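Local coordinates for protein Lysine/ornithine decarboxylase (Selenomonas ruminantium, PDB 5GJO) that decarboxylates both L-lysine and L-ornithine to cadaverine and putrescine, using pyridoxal 5'-phosphate as cofactor and working as a homodimer, at residues A[28-31]-A[32-35]. The protein carries 2 engineered substitutions. Residues are numbered along the deposited sequence; the frame is centred on the assembly and turned at random.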
loop_
_atom_site.group_PDB
_atom_site.type_symbol
_atom_site.label_atom_id
_atom_site.label_comp_id
_atom_site.label_asym_id
_atom_site.label_seq_id
_atom_site.Cartn_x
_atom_site.Cartn_y
_atom_site.Cartn_z
ATOM N N LEU A 28 8.801 23.751 -0.249
ATOM C CA LEU A 28 9.188 24.045 1.147
ATOM C C LEU A 28 8.577 25.357 1.561
ATOM O O LEU A 28 8.186 25.539 2.731
ATOM C CB LEU A 28 10.701 24.096 1.257
ATOM C CG LEU A 28 11.409 22.781 1.070
ATOM C CD1 LEU A 28 12.928 22.944 1.206
ATOM C CD2 LEU A 28 10.933 21.599 1.932
ATOM N N ASP A 29 8.554 26.342 0.654
ATOM C CA ASP A 29 7.974 27.639 1.001
ATOM C C ASP A 29 6.489 27.496 1.382
ATOM O O ASP A 29 6.021 28.172 2.308
ATOM C CB ASP A 29 8.093 28.676 -0.083
ATOM C CG ASP A 29 9.533 29.231 -0.264
ATOM O OD1 ASP A 29 10.482 28.760 0.413
ATOM O OD2 ASP A 29 9.648 30.060 -1.209
ATOM N N LYS A 30 5.776 26.569 0.727
ATOM C CA LYS A 30 4.347 26.414 1.053
ATOM C C LYS A 30 4.252 25.655 2.396
ATOM O O LYS A 30 3.334 26.021 3.204
ATOM C CB LYS A 30 3.571 25.606 -0.005
ATOM C CG LYS A 30 2.075 25.426 0.287
ATOM C CD LYS A 30 1.258 26.709 0.456
ATOM C CE LYS A 30 -0.147 26.301 0.843
ATOM N NZ LYS A 30 -0.863 27.408 1.449
ATOM N N VAL A 31 5.137 24.696 2.660
ATOM C CA VAL A 31 5.141 24.059 4.016
ATOM C C VAL A 31 5.357 25.131 5.091
ATOM O O VAL A 31 4.659 25.222 6.105
ATOM C CB VAL A 31 6.145 22.924 4.144
ATOM C CG1 VAL A 31 6.203 22.419 5.573
ATOM C CG2 VAL A 31 5.732 21.786 3.169
ATOM N N GLU A 32 6.328 26.012 4.840
ATOM C CA GLU A 32 6.565 27.084 5.796
ATOM C C GLU A 32 5.399 28.004 5.979
ATOM O O GLU A 32 5.094 28.364 7.146
ATOM C CB GLU A 32 7.890 27.821 5.381
ATOM C CG GLU A 32 8.206 29.030 6.247
ATOM C CD GLU A 32 9.657 29.581 6.019
ATOM O OE1 GLU A 32 10.371 29.120 5.153
ATOM O OE2 GLU A 32 10.015 30.597 6.621
ATOM N N GLU A 33 4.734 28.417 4.874
ATOM C CA GLU A 33 3.573 29.218 4.947
ATOM C C GLU A 33 2.469 28.550 5.789
ATOM O O GLU A 33 1.746 29.233 6.597
ATOM C CB GLU A 33 3.052 29.542 3.564
ATOM C CG GLU A 33 1.778 30.322 3.499
ATOM C CD GLU A 33 1.358 30.528 2.021
ATOM O OE1 GLU A 33 2.029 31.353 1.388
ATOM O OE2 GLU A 33 0.388 29.875 1.511
ATOM N N ASN A 34 2.290 27.244 5.554
ATOM C CA ASN A 34 1.307 26.506 6.369
ATOM C C ASN A 34 1.667 26.485 7.879
ATOM O O ASN A 34 0.764 26.626 8.743
ATOM C CB ASN A 34 1.157 25.062 5.863
ATOM C CG ASN A 34 0.462 24.992 4.519
ATOM O OD1 ASN A 34 -0.257 25.926 4.127
ATOM N ND2 ASN A 34 0.545 23.811 3.871
ATOM N N TYR A 35 2.936 26.313 8.213
ATOM C CA TYR A 35 3.358 26.327 9.589
ATOM C C TYR A 35 3.077 27.706 10.169
ATOM O O TYR A 35 2.524 27.849 11.251
ATOM C CB TYR A 35 4.866 25.975 9.679
ATOM C CG TYR A 35 5.353 25.834 11.078
ATOM C CD1 TYR A 35 5.239 24.616 11.766
ATOM C CD2 TYR A 35 5.845 26.931 11.757
ATOM C CE1 TYR A 35 5.700 24.491 13.053
ATOM C CE2 TYR A 35 6.302 26.827 13.062
ATOM C CZ TYR A 35 6.221 25.613 13.717
ATOM O OH TYR A 35 6.667 25.435 15.023
HETATM O O HOH W 1 11.081 27.404 2.822
#
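Four successive i to i+4 backbone hydrogen bonds join 28-31 to 32-35 as the first turns of helix 28-41, from Glu32 N to Leu28 O (2.9 Å) through to Tyr35 N on Val31 O (2.9 Å). Among the side chains, Lys30 makes the main link. Its CG lies anti to the backbone N (chi1 -180°), and a bend at chi2 (58°) carries the chain toward the next turn. There Lys30 NZ forms a salt bridge with Glu33 OE2 at 2.8 Å, meeting the oxygen on its anti side and somewhat out of the carboxylate plane. Lys30 NZ also donates to Asn34 OD1 at 3.1 Å. The amide of Asn34 is fixed at its other end too, since ND2 bonds to Met261 O and Thr264 OG1. With an alanine in place of Lys30, the Glu33 carboxylate is likely to lose its positive mate and Asn34 OD1 this donor.

On another side of the helix a water donates to both Asp29 OD1 (2.8 Å) and Glu32 OE1 (3.0 Å). Asp29 OD1 and Glu32 OE1 stand 4.8 Å apart, and the shared water probably softens the repulsion expected between two carboxylates. Asp29 OD2 is held by Tyr378 OH. On the nonpolar side Val31 packs on Leu62 of helix 57-65 and Cys262 of helix 259-263, within the pyridoxal-binding barrel domain. The helix thus combines a nonpolar face with i to i+3 and i to i+4 polar links, and the charge of the buried Lys30 is probably balanced at least in part by Glu33.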